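Local coordinates for protein transferrin (Manduca sexta, PDB 6WB6) that binds one ferric ion together with a carbonate anion and serves as a secreted carrier of iron, at residues 110-115 / 158-163; 136-141 / 152-157; 186-191 / 212-217. All coordinates share one frame; numbering follows the deposited sequence.

Contact 1. Residues 110-115 / 158-163; sequences GLRSCH and FFAKSC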
ATOM      1  N   GLY A 110       6.993  19.216  26.085  1.00 19.44           N
ATOM      2  CA  GLY A 110       7.733  18.609  27.146  1.00 20.03           C
ATOM      3  C   GLY A 110       6.972  17.571  27.936  1.00 19.76           C
ATOM      4  O   GLY A 110       7.551  16.969  28.848  1.00 19.39           O
ATOM      5  N   LEU A 111       5.711  17.322  27.609  1.00 19.84           N
ATOM      6  CA  LEU A 111       4.939  16.342  28.354  1.00 16.37           C
ATOM      7  C   LEU A 111       5.231  14.932  27.855  1.00 15.33           C
ATOM      8  O   LEU A 111       5.684  14.726  26.725  1.00 19.00           O
ATOM      9  CB  LEU A 111       3.449  16.621  28.239  1.00 17.23           C
ATOM     10  CG  LEU A 111       2.910  17.909  28.843  1.00 19.87           C
ATOM     11  CD1 LEU A 111       1.405  17.900  28.652  1.00 22.44           C
ATOM     12  CD2 LEU A 111       3.239  18.050  30.279  1.00 23.46           C
ATOM     13  N   ARG A 112       4.980  13.954  28.724  1.00 17.07           N
ATOM     14  CA  ARG A 112       4.934  12.561  28.319  1.00 18.07           C
ATOM     15  C   ARG A 112       3.545  12.249  27.762  1.00 20.58           C
ATOM     16  O   ARG A 112       2.552  12.302  28.498  1.00 18.82           O
ATOM     17  CB  ARG A 112       5.266  11.658  29.498  1.00 24.96           C
ATOM     18  CG  ARG A 112       6.582  11.977  30.207  1.00 19.60           C
ATOM     19  CD  ARG A 112       6.826  10.933  31.284  1.00 21.39           C
ATOM     20  NE  ARG A 112       5.884  11.114  32.383  1.00 25.89           N
ATOM     21  CZ  ARG A 112       6.023  12.037  33.325  1.00 22.41           C
ATOM     22  NH1 ARG A 112       7.085  12.830  33.303  1.00 22.19           N
ATOM     23  NH2 ARG A 112       5.115  12.155  34.283  1.00 21.40           N
ATOM     24  N   SER A 113       3.489  11.893  26.472  1.00 13.25           N
ATOM     25  CA  SER A 113       2.259  11.845  25.686  1.00 19.53           C
ATOM     26  C   SER A 113       1.860  10.415  25.358  1.00 16.41           C
ATOM     27  O   SER A 113       2.710   9.580  25.054  1.00 19.57           O
ATOM     28  CB  SER A 113       2.422  12.620  24.374  1.00 20.10           C
ATOM     29  OG  SER A 113       3.394  12.027  23.532  1.00 20.37           O
ATOM     30  N   CYS A 114       0.552  10.150  25.410  1.00 19.30           N
ATOM     31  CA  CYS A 114      -0.002   8.821  25.203  1.00 18.79           C
ATOM     32  C   CYS A 114      -0.905   8.841  23.984  1.00 13.83           C
ATOM     33  O   CYS A 114      -1.951   9.501  23.984  1.00 17.68           O
ATOM     34  CB  CYS A 114      -0.786   8.350  26.429  1.00 21.88           C
ATOM     35  SG  CYS A 114       0.117   8.368  27.971  1.00 20.27           S
ATOM     36  N   HIS A 115      -0.526   8.078  22.972  1.00 18.15           N
ATOM     37  CA  HIS A 115      -1.154   8.121  21.669  1.00 16.91           C
ATOM     38  C   HIS A 115      -1.772   6.769  21.383  1.00 14.24           C
ATOM     39  O   HIS A 115      -1.303   5.734  21.868  1.00 20.85           O
ATOM     40  CB  HIS A 115      -0.133   8.461  20.559  1.00 19.91           C
ATOM     41  CG  HIS A 115       0.498   9.817  20.714  1.00 21.87           C
ATOM     42  ND1 HIS A 115       0.061  10.928  20.027  1.00 17.15           N
ATOM     43  CD2 HIS A 115       1.510  10.241  21.504  1.00 24.34           C
ATOM     44  CE1 HIS A 115       0.759  11.984  20.400  1.00 18.85           C
ATOM     45  NE2 HIS A 115       1.663  11.590  21.277  1.00 20.89           N
ATOM     46  N   PHE A 158       9.061  17.504  20.638  1.00 21.21           N
ATOM     47  CA  PHE A 158       8.092  18.326  21.359  1.00 20.72           C
ATOM     48  C   PHE A 158       7.694  17.661  22.671  1.00 23.87           C
ATOM     49  O   PHE A 158       7.668  18.298  23.727  1.00 19.84           O
ATOM     50  CB  PHE A 158       6.866  18.556  20.473  1.00 20.45           C
ATOM     51  CG  PHE A 158       5.832  19.520  21.035  1.00 23.95           C
ATOM     52  CD1 PHE A 158       6.050  20.890  21.053  1.00 19.18           C
ATOM     53  CD2 PHE A 158       4.613  19.060  21.465  1.00 16.90           C
ATOM     54  CE1 PHE A 158       5.083  21.760  21.517  1.00 17.19           C
ATOM     55  CE2 PHE A 158       3.637  19.939  21.925  1.00 18.30           C
ATOM     56  CZ  PHE A 158       3.876  21.277  21.952  1.00 19.90           C
ATOM     57  N   PHE A 159       7.365  16.385  22.611  1.00 16.45           N
ATOM     58  CA  PHE A 159       7.054  15.625  23.801  1.00 21.10           C
ATOM     59  C   PHE A 159       8.343  15.053  24.374  1.00 21.95           C
ATOM     60  O   PHE A 159       9.307  14.792  23.650  1.00 22.23           O
ATOM     61  CB  PHE A 159       6.034  14.526  23.473  1.00 24.59           C
ATOM     62  CG  PHE A 159       4.698  15.069  22.965  1.00 21.65           C
ATOM     63  CD1 PHE A 159       3.944  15.933  23.748  1.00 16.98           C
ATOM     64  CD2 PHE A 159       4.209  14.718  21.728  1.00 17.00           C
ATOM     65  CE1 PHE A 159       2.721  16.444  23.296  1.00 22.19           C
ATOM     66  CE2 PHE A 159       2.992  15.216  21.270  1.00 22.41           C
ATOM     67  CZ  PHE A 159       2.242  16.072  22.064  1.00 22.34           C
ATOM     68  N   ALA A 160       8.381  14.956  25.699  1.00 18.82           N
ATOM     69  CA  ALA A 160       9.521  14.352  26.378  1.00 25.21           C
ATOM     70  C   ALA A 160       9.613  12.880  26.047  1.00 20.93           C
ATOM     71  O   ALA A 160      10.682  12.364  25.713  1.00 19.65           O
ATOM     72  CB  ALA A 160       9.381  14.534  27.894  1.00 25.66           C
ATOM     73  N   LYS A 161       8.497  12.184  26.179  1.00 22.63           N
ATOM     74  CA  LYS A 161       8.386  10.787  25.836  1.00 19.95           C
ATOM     75  C   LYS A 161       6.988  10.591  25.281  1.00 18.88           C
ATOM     76  O   LYS A 161       6.089  11.401  25.531  1.00 15.55           O
ATOM     77  CB  LYS A 161       8.601   9.874  27.052  1.00 24.77           C
ATOM     78  CG  LYS A 161       9.907  10.023  27.759  1.00 24.03           C
ATOM     79  CD  LYS A 161      10.050   8.940  28.842  1.00 23.82           C
ATOM     80  CE  LYS A 161      11.490   8.815  29.304  1.00 31.69           C
ATOM     81  NZ  LYS A 161      11.572   8.050  30.568  1.00 36.81           N
ATOM     82  N   SER A 162       6.808   9.522  24.519  1.00 13.88           N
ATOM     83  CA  SER A 162       5.476   9.210  24.023  1.00 19.01           C
ATOM     84  C   SER A 162       5.317   7.702  23.937  1.00 20.29           C
ATOM     85  O   SER A 162       6.248   6.937  24.211  1.00 15.75           O
ATOM     86  CB  SER A 162       5.223   9.863  22.675  1.00 16.55           C
ATOM     87  OG  SER A 162       5.682  11.213  22.651  1.00 25.28           O
ATOM     88  N   CYS A 163       4.100   7.279  23.599  1.00 12.37           N
ATOM     89  CA  CYS A 163       3.865   5.933  23.091  1.00 12.94           C
ATOM     90  C   CYS A 163       3.143   6.044  21.758  1.00 16.29           C
ATOM     91  O   CYS A 163       1.937   6.331  21.727  1.00 20.03           O
ATOM     92  CB  CYS A 163       3.041   5.072  24.059  1.00 15.96           C
ATOM     93  SG  CYS A 163       2.753   3.459  23.346  1.00 19.94           S
TER

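Contact 2. Residues 136-141 / 152-157; sequences VFPKMN and LKALST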
ATOM      1  N   VAL A 136       5.168  27.004  18.933  1.00 24.68           N
ATOM      2  CA  VAL A 136       6.026  26.235  19.818  1.00 25.59           C
ATOM      3  C   VAL A 136       6.327  24.858  19.227  1.00 28.43           C
ATOM      4  O   VAL A 136       7.362  24.249  19.546  1.00 28.57           O
ATOM      5  CB  VAL A 136       5.351  26.187  21.205  1.00 32.79           C
ATOM      6  CG1 VAL A 136       4.068  25.431  21.130  1.00 22.94           C
ATOM      7  CG2 VAL A 136       6.265  25.582  22.253  1.00 41.89           C
ATOM      8  N   PHE A 137       5.484  24.377  18.329  1.00 21.54           N
ATOM      9  CA  PHE A 137       5.634  23.032  17.766  1.00 18.13           C
ATOM     10  C   PHE A 137       6.748  23.011  16.721  1.00 20.92           C
ATOM     11  O   PHE A 137       6.793  23.885  15.857  1.00 21.57           O
ATOM     12  CB  PHE A 137       4.319  22.562  17.119  1.00 24.81           C
ATOM     13  CG  PHE A 137       4.266  21.085  16.904  1.00 16.07           C
ATOM     14  CD1 PHE A 137       4.014  20.222  17.981  1.00 15.74           C
ATOM     15  CD2 PHE A 137       4.494  20.553  15.651  1.00 22.85           C
ATOM     16  CE1 PHE A 137       4.000  18.858  17.800  1.00 21.06           C
ATOM     17  CE2 PHE A 137       4.478  19.185  15.451  1.00 17.42           C
ATOM     18  CZ  PHE A 137       4.230  18.329  16.538  1.00 18.81           C
ATOM     19  N   PRO A 138       7.628  22.005  16.743  1.00 26.40           N
ATOM     20  CA  PRO A 138       8.717  21.965  15.756  1.00 20.49           C
ATOM     21  C   PRO A 138       8.184  22.005  14.336  1.00 29.53           C
ATOM     22  O   PRO A 138       7.109  21.492  14.040  1.00 26.27           O
ATOM     23  CB  PRO A 138       9.422  20.633  16.035  1.00 18.51           C
ATOM     24  CG  PRO A 138       8.999  20.227  17.433  1.00 21.42           C
ATOM     25  CD  PRO A 138       7.670  20.864  17.680  1.00 22.82           C
ATOM     26  N   LYS A 139       8.962  22.628  13.458  1.00 27.99           N
ATOM     27  CA  LYS A 139       8.661  22.650  12.044  1.00 22.74           C
ATOM     28  C   LYS A 139       9.008  21.307  11.426  1.00 20.46           C
ATOM     29  O   LYS A 139       9.792  20.525  11.965  1.00 19.97           O
ATOM     30  CB  LYS A 139       9.440  23.767  11.335  1.00 27.28           C
ATOM     31  CG  LYS A 139       9.136  25.157  11.884  1.00 29.78           C
ATOM     32  CD  LYS A 139       7.652  25.439  11.734  1.00 24.85           C
ATOM     33  CE  LYS A 139       7.268  26.848  12.152  1.00 23.80           C
ATOM     34  NZ  LYS A 139       5.796  26.954  12.351  1.00 36.74           N
ATOM     35  N   MET A 140       8.393  21.039  10.277  1.00 18.40           N
ATOM     36  CA  MET A 140       8.446  19.716   9.681  1.00 19.51           C
ATOM     37  C   MET A 140       8.836  19.762   8.202  1.00 25.00           C
ATOM     38  O   MET A 140       8.549  18.818   7.463  1.00 22.97           O
ATOM     39  CB  MET A 140       7.097  19.024   9.880  1.00 22.90           C
ATOM     40  CG  MET A 140       6.869  18.554  11.341  1.00 18.10           C
ATOM     41  SD  MET A 140       5.233  17.811  11.540  1.00 20.40           S
ATOM     42  CE  MET A 140       4.228  19.265  11.599  1.00 19.00           C
ATOM     43  N   ASN A 141       9.529  20.812   7.768  1.00 24.94           N
ATOM     44  CA  ASN A 141       9.922  20.975   6.377  1.00 36.10           C
ATOM     45  C   ASN A 141      11.427  20.851   6.188  1.00 45.66           C
ATOM     46  O   ASN A 141      11.982  21.408   5.239  1.00 40.65           O
ATOM     47  CB  ASN A 141       9.423  22.313   5.836  1.00 38.35           C
ATOM     48  CG  ASN A 141      10.112  23.504   6.471  1.00 48.30           C
ATOM     49  OD1 ASN A 141      10.730  23.396   7.537  1.00 44.47           O
ATOM     50  ND2 ASN A 141       9.998  24.665   5.815  1.00 46.43           N
ATOM     51  N   LEU A 152       7.728  12.497  12.950  1.00 14.40           N
ATOM     52  CA  LEU A 152       8.251  11.735  14.069  1.00 21.20           C
ATOM     53  C   LEU A 152       9.344  12.513  14.792  1.00 26.72           C
ATOM     54  O   LEU A 152       9.451  12.453  16.021  1.00 22.90           O
ATOM     55  CB  LEU A 152       8.801  10.405  13.565  1.00 18.29           C
ATOM     56  CG  LEU A 152       7.776   9.470  12.908  1.00 21.27           C
ATOM     57  CD1 LEU A 152       8.466   8.409  12.021  1.00 24.99           C
ATOM     58  CD2 LEU A 152       6.922   8.812  13.995  1.00 25.12           C
ATOM     59  N   LYS A 153      10.179  13.229  14.042  1.00 22.98           N
ATOM     60  CA  LYS A 153      11.169  14.089  14.675  1.00 22.22           C
ATOM     61  C   LYS A 153      10.467  15.175  15.462  1.00 20.86           C
ATOM     62  O   LYS A 153      10.764  15.399  16.639  1.00 28.24           O
ATOM     63  CB  LYS A 153      12.098  14.690  13.626  1.00 26.17           C
ATOM     64  CG  LYS A 153      13.204  15.567  14.195  1.00 22.26           C
ATOM     65  CD  LYS A 153      14.213  15.912  13.095  1.00 20.38           C
ATOM     66  N   ALA A 154       9.451  15.781  14.847  1.00 15.06           N
ATOM     67  CA  ALA A 154       8.692  16.829  15.509  1.00 21.66           C
ATOM     68  C   ALA A 154       8.083  16.309  16.806  1.00 17.54           C
ATOM     69  O   ALA A 154       8.199  16.939  17.857  1.00 20.96           O
ATOM     70  CB  ALA A 154       7.612  17.361  14.563  1.00 14.49           C
ATOM     71  N   LEU A 155       7.419  15.165  16.754  1.00 23.45           N
ATOM     72  CA  LEU A 155       6.823  14.649  17.977  1.00 18.19           C
ATOM     73  C   LEU A 155       7.891  14.344  19.032  1.00 18.14           C
ATOM     74  O   LEU A 155       7.749  14.742  20.193  1.00 20.21           O
ATOM     75  CB  LEU A 155       5.978  13.430  17.647  1.00 17.88           C
ATOM     76  CG  LEU A 155       4.701  13.838  16.886  1.00 22.84           C
ATOM     77  CD1 LEU A 155       4.161  12.666  16.094  1.00 25.11           C
ATOM     78  CD2 LEU A 155       3.615  14.421  17.856  1.00 15.47           C
ATOM     79  N   SER A 156       8.984  13.667  18.649  1.00 19.14           N
ATOM     80  CA  SER A 156       9.992  13.251  19.634  1.00 21.24           C
ATOM     81  C   SER A 156      10.775  14.421  20.208  1.00 28.09           C
ATOM     82  O   SER A 156      11.411  14.272  21.256  1.00 23.38           O
ATOM     83  CB  SER A 156      10.987  12.276  19.025  1.00 24.55           C
ATOM     84  OG  SER A 156      11.718  12.911  18.019  1.00 27.92           O
ATOM     85  N   THR A 157      10.749  15.564  19.533  1.00 20.95           N
ATOM     86  CA  THR A 157      11.337  16.808  20.011  1.00 25.20           C
ATOM     87  C   THR A 157      10.367  17.659  20.830  1.00 27.40           C
ATOM     88  O   THR A 157      10.813  18.475  21.641  1.00 36.79           O
ATOM     89  CB  THR A 157      11.829  17.610  18.795  1.00 25.26           C
ATOM     90  OG1 THR A 157      13.026  17.003  18.303  1.00 27.03           O
ATOM     91  CG2 THR A 157      12.072  19.072  19.123  1.00 38.97           C
TER

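Contact 3. Residues 186-191 / 212-217; sequences CSMCEH and AHNNGE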
ATOM      1  N   CYS A 186       8.445   5.635  21.865  1.00 16.94           N
ATOM      2  CA  CYS A 186       8.023   4.305  22.302  1.00 19.88           C
ATOM      3  C   CYS A 186       8.248   4.062  23.796  1.00 19.12           C
ATOM      4  O   CYS A 186       7.914   2.976  24.281  1.00 18.39           O
ATOM      5  CB  CYS A 186       8.782   3.243  21.494  1.00 23.30           C
ATOM      6  SG  CYS A 186       8.699   3.453  19.679  1.00 25.88           S
ATOM      7  N   SER A 187       8.783   5.049  24.532  1.00 16.92           N
ATOM      8  CA  SER A 187       9.231   4.855  25.916  1.00 28.13           C
ATOM      9  C   SER A 187       8.080   4.759  26.900  1.00 15.11           C
ATOM     10  O   SER A 187       8.259   4.212  27.988  1.00 24.61           O
ATOM     11  CB  SER A 187      10.130   6.011  26.368  1.00 24.53           C
ATOM     12  OG  SER A 187      11.077   6.292  25.383  1.00 26.79           O
ATOM     13  N   MET A 188       6.921   5.309  26.551  1.00 22.60           N
ATOM     14  CA  MET A 188       5.723   5.193  27.357  1.00 20.54           C
ATOM     15  C   MET A 188       4.928   3.919  27.069  1.00 23.54           C
ATOM     16  O   MET A 188       3.952   3.642  27.781  1.00 20.36           O
ATOM     17  CB  MET A 188       4.835   6.409  27.123  1.00 18.98           C
ATOM     18  CG  MET A 188       5.457   7.743  27.517  1.00 20.48           C
ATOM     19  SD  MET A 188       6.094   7.782  29.219  1.00 20.49           S
ATOM     20  CE  MET A 188       4.574   7.733  30.145  1.00 26.58           C
ATOM     21  N   CYS A 189       5.327   3.131  26.078  1.00 19.72           N
ATOM     22  CA  CYS A 189       4.557   1.949  25.714  1.00 14.58           C
ATOM     23  C   CYS A 189       4.808   0.790  26.669  1.00 18.88           C
ATOM     24  O   CYS A 189       5.804   0.743  27.401  1.00 16.44           O
ATOM     25  CB  CYS A 189       4.908   1.485  24.310  1.00 20.56           C
ATOM     26  SG  CYS A 189       4.645   2.763  23.094  1.00 21.65           S
ATOM     27  N   GLU A 190       3.904  -0.185  26.604  1.00 17.21           N
ATOM     28  CA  GLU A 190       4.053  -1.364  27.440  1.00 25.26           C
ATOM     29  C   GLU A 190       5.326  -2.097  27.082  1.00 27.47           C
ATOM     30  O   GLU A 190       6.034  -2.581  27.966  1.00 27.91           O
ATOM     31  CB  GLU A 190       2.851  -2.297  27.298  1.00 23.10           C
ATOM     32  CG  GLU A 190       3.005  -3.556  28.118  1.00 27.93           C
ATOM     33  CD  GLU A 190       1.966  -4.611  27.809  1.00 34.26           C
ATOM     34  OE1 GLU A 190       1.408  -4.642  26.676  1.00 33.90           O
ATOM     35  OE2 GLU A 190       1.712  -5.418  28.723  1.00 33.93           O
ATOM     36  N   HIS A 191       5.639  -2.195  25.788  1.00 22.52           N
ATOM     37  CA  HIS A 191       6.865  -2.853  25.344  1.00 24.91           C
ATOM     38  C   HIS A 191       7.597  -1.927  24.389  1.00 21.21           C
ATOM     39  O   HIS A 191       7.333  -1.928  23.174  1.00 23.67           O
ATOM     40  CB  HIS A 191       6.556  -4.231  24.768  1.00 27.93           C
ATOM     41  CG  HIS A 191       6.306  -5.243  25.846  1.00 41.30           C
ATOM     42  ND1 HIS A 191       5.092  -5.351  26.490  1.00 40.85           N
ATOM     43  CD2 HIS A 191       7.134  -6.124  26.458  1.00 46.00           C
ATOM     44  CE1 HIS A 191       5.169  -6.281  27.424  1.00 47.80           C
ATOM     45  NE2 HIS A 191       6.397  -6.770  27.422  1.00 58.24           N
ATOM     46  N   ALA A 212      -3.131   6.943  32.993  1.00 19.29           N
ATOM     47  CA  ALA A 212      -3.572   6.725  34.372  1.00 22.34           C
ATOM     48  C   ALA A 212      -2.642   5.805  35.150  1.00 22.26           C
ATOM     49  O   ALA A 212      -2.572   5.898  36.379  1.00 26.00           O
ATOM     50  CB  ALA A 212      -4.989   6.131  34.378  1.00 23.46           C
ATOM     51  N   HIS A 213      -1.943   4.908  34.451  1.00 22.44           N
ATOM     52  CA  HIS A 213      -1.173   3.840  35.051  1.00 21.84           C
ATOM     53  C   HIS A 213       0.305   3.857  34.693  1.00 22.57           C
ATOM     54  O   HIS A 213       1.092   3.209  35.396  1.00 22.82           O
ATOM     55  CB  HIS A 213      -1.750   2.482  34.630  1.00 19.74           C
ATOM     56  CG  HIS A 213      -3.216   2.346  34.905  1.00 25.80           C
ATOM     57  ND1 HIS A 213      -4.027   1.488  34.199  1.00 29.50           N
ATOM     58  CD2 HIS A 213      -4.021   2.978  35.795  1.00 27.26           C
ATOM     59  CE1 HIS A 213      -5.266   1.584  34.650  1.00 32.79           C
ATOM     60  NE2 HIS A 213      -5.289   2.482  35.618  1.00 31.21           N
ATOM     61  N   ASN A 214       0.712   4.546  33.616  1.00 25.31           N
ATOM     62  CA  ASN A 214       2.125   4.644  33.277  1.00 19.89           C
ATOM     63  C   ASN A 214       2.611   6.083  33.332  1.00 25.08           C
ATOM     64  O   ASN A 214       3.549   6.465  32.627  1.00 20.97           O
ATOM     65  CB  ASN A 214       2.424   4.043  31.906  1.00 25.48           C
ATOM     66  CG  ASN A 214       3.871   3.601  31.777  1.00 24.62           C
ATOM     67  OD1 ASN A 214       4.493   3.242  32.766  1.00 24.30           O
ATOM     68  ND2 ASN A 214       4.408   3.617  30.555  1.00 27.76           N
ATOM     69  N   ASN A 215       1.985   6.892  34.172  1.00 21.96           N
ATOM     70  CA  ASN A 215       2.528   8.206  34.499  1.00 16.84           C
ATOM     71  C   ASN A 215       2.707   9.067  33.246  1.00 18.20           C
ATOM     72  O   ASN A 215       3.540   9.961  33.217  1.00 16.16           O
ATOM     73  CB  ASN A 215       3.856   8.061  35.251  1.00 22.88           C
ATOM     74  CG  ASN A 215       4.194   9.267  36.084  1.00 22.78           C
ATOM     75  OD1 ASN A 215       3.325  10.073  36.421  1.00 27.18           O
ATOM     76  ND2 ASN A 215       5.468   9.394  36.447  1.00 34.59           N
ATOM     77  N   GLY A 216       1.926   8.794  32.206  1.00 22.23           N
ATOM     78  CA  GLY A 216       1.794   9.736  31.115  1.00 15.62           C
ATOM     79  C   GLY A 216       1.134  11.010  31.578  1.00 17.89           C
ATOM     80  O   GLY A 216       0.455  11.041  32.591  1.00 18.57           O
ATOM     81  N   GLU A 217       1.334  12.086  30.817  1.00 13.57           N
ATOM     82  CA  GLU A 217       0.813  13.377  31.232  1.00 19.90           C
ATOM     83  C   GLU A 217      -0.242  13.945  30.304  1.00 19.36           C
ATOM     84  O   GLU A 217      -0.921  14.906  30.685  1.00 12.87           O
ATOM     85  CB  GLU A 217       1.957  14.387  31.375  1.00 23.99           C
ATOM     86  CG  GLU A 217       2.759  14.232  32.658  1.00 19.52           C
ATOM     87  CD  GLU A 217       4.153  14.808  32.515  1.00 27.21           C
ATOM     88  OE1 GLU A 217       4.741  14.594  31.427  1.00 19.55           O
ATOM     89  OE2 GLU A 217       4.647  15.474  33.467  1.00 23.47           O
TER
HETATM   90  O   HOH W   1       6.232   1.675  29.573  1.00 33.43           O

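Contact 1. Residues 110-115 / 158-163
A chi1 of 64° sets OG of Ser-113 between its own backbone N and carbonyl carbon, over one face of the Phe-159 ring and within reach of Ser-162 OG; Phe-159 holds CG anti to its carbonyl carbon. The contact joins strand 112-114 to the short, weakly bonded strand 161-163. The two run parallel and are linked through helices 121-131 and 147-158 in a beta-alpha-beta crossover of the iron-binding lobe. CB of Ser-113 makes a CH-pi contact over the middle of the ring, 3.6 Å from the Phe-159 centroid. Phe-158 CD2 packs on the opposite face, nearer the rim, and the ring of Phe-159 is thus sandwiched.

The hydroxyls of Ser-113 and Ser-162 point from the same side of the strand pair, with their OG atoms 2.6 Å apart. Ser-113 OG also hydrogen-bonds His-115 NE2 at 2.9 Å, meeting the imidazole edge in its plane. His-115 and Phe-159 form an offset edge-to-face pair, the histidine edge directed to the phenylalanine face and the planes at 63°. Since His-115 ND1 is hydrogen-bonded to Gly-123 O, both ring nitrogens are engaged and the imidazole is fixed in rotation beside Gly-123 and Thr-116 of the carbonate pocket.

Main-chain bonds run the length of the contact. Ser-113 serves both ways, its N donating to Lys-161 O at 2.8 Å and its O accepting from Cys-163 N at 3.1 Å. Toward the helix end, Ala-160 N donates to Leu-111 O at 2.9 Å, and Gly-110 N reaches Phe-158 O at 2.6 Å. Close by, the methyl CB of Ala-160 rests against Gly-110 O at 3.2 Å.

Contact 2. Residues 136-141 / 152-157
Pro-138 presses its ring onto the helical turn carrying Ala-154 and Thr-157. CB lies against the helix at Ala-154, 4.0 Å from the methyl CB. CG goes deepest, 3.4 Å from the carbonyl O of Ala-154, and it also meets Thr-157 CG2 at 3.7 Å; that methyl stands anti to the threonine backbone N, while the two side chains slide past each other in opposite directions. CD also approaches Ala-154 O, at 4.0 Å, while lying over one face of the Phe-137 ring, toward the rim.

The methyl of Ala-154 is the point on which the loop converges. Besides Pro-138 CB, it receives Phe-137 CE2 at 3.7 Å and Met-140 CG at 3.5 Å, with the sulfur SD of Met-140 a little farther off. The methionine chain then bends at chi3 (-77°), which carries CE away from the alanine. Phe-137 brings its far end to the helix, with CG anti to the backbone N (chi1 -162°), and the ring edge at CZ meets Leu-155 CD2 at 4.2 Å as the two side chains cross obliquely. No hydrogen bond joins the two segments, which meet mainly through apolar side chains in a largely buried setting.

The loop 136-141 follows helix 121-131 and precedes helix 147-158, so this contact folds the connection back over the helix it leads into. Phe-137 lies between the two, touching Leu-128 and Leu-131 of helix 121-131 and meeting the Phe-158 ring at the end of helix 147-158, just ahead of strand 161-163.

Contact 3. Residues 186-191 / 212-217
Met-188 and Asn-214 bring two pieces of backbone together, their CA atoms 6.9 Å apart. Residues 186-189 form a type I beta turn, closed by Cys-189 N to Cys-186 O at 3.2 Å. The turn is cross-linked by disulfides from Cys-186 to Cys-195 and from Cys-189 to Cys-163, the latter anchoring it to strand 161-163. In the other segment Asn-214 is the first residue to leave the helical conformation after helix 203-213, and Asn-215 takes a positive phi of 58° as the chain turns toward strand 218-222. Asn-215 O and Glu-217 OE1 bond Arg-112.

The side chain of Asn-214, with CG anti to its backbone N, points its amide at the turn. ND2 donates to Met-188 O at 2.8 Å; the acceptor lies close to the amide plane, and the bond is bent (135° at the hydrogen), with the donor 45° out of the carbonyl plane. A water accepts from Asn-214 ND2 at 2.8 Å, but its unusually short approach to Cys-189 O is doubtful.

Met-188 bends at both chi2 and chi3, the latter bringing CE back to the helix end, 3.0 Å from Asn-214 O and 3.5 Å from Gly-216 N. An alanine at Asn-214 would probably leave Met-188 O without this side-chain donor and the water without its amide partner. The amide nitrogen supplies the one direct hydrogen bond between the segments, and the Met-188 methyl packs on the backbone of 214-216; together they tie the turn 186-189 to the end of helix 203-213.

In the fold
Well along the N-terminal half, after strand 90-97, the chain passes strand 112-114 and helix 121-131 into the loop 136-141. Contact 2 closes the short loop between this segment and helix 147-158, and contact 1 closes the wider one when strand 161-163 returns beside strand 112-114, so contact 2 lies within contact 1. They meet where Phe-158 packs on Val-136, Phe-137 and Pro-138. Contact 3 follows in series, closing the excursion through helix 203-213. It is tied to contact 1 by the Cys-163 to Cys-189 disulfide and, probably, by Arg-112 NE bonding Asn-215 O. Contacts 2 and 3 do not touch; contact 1 lies between them.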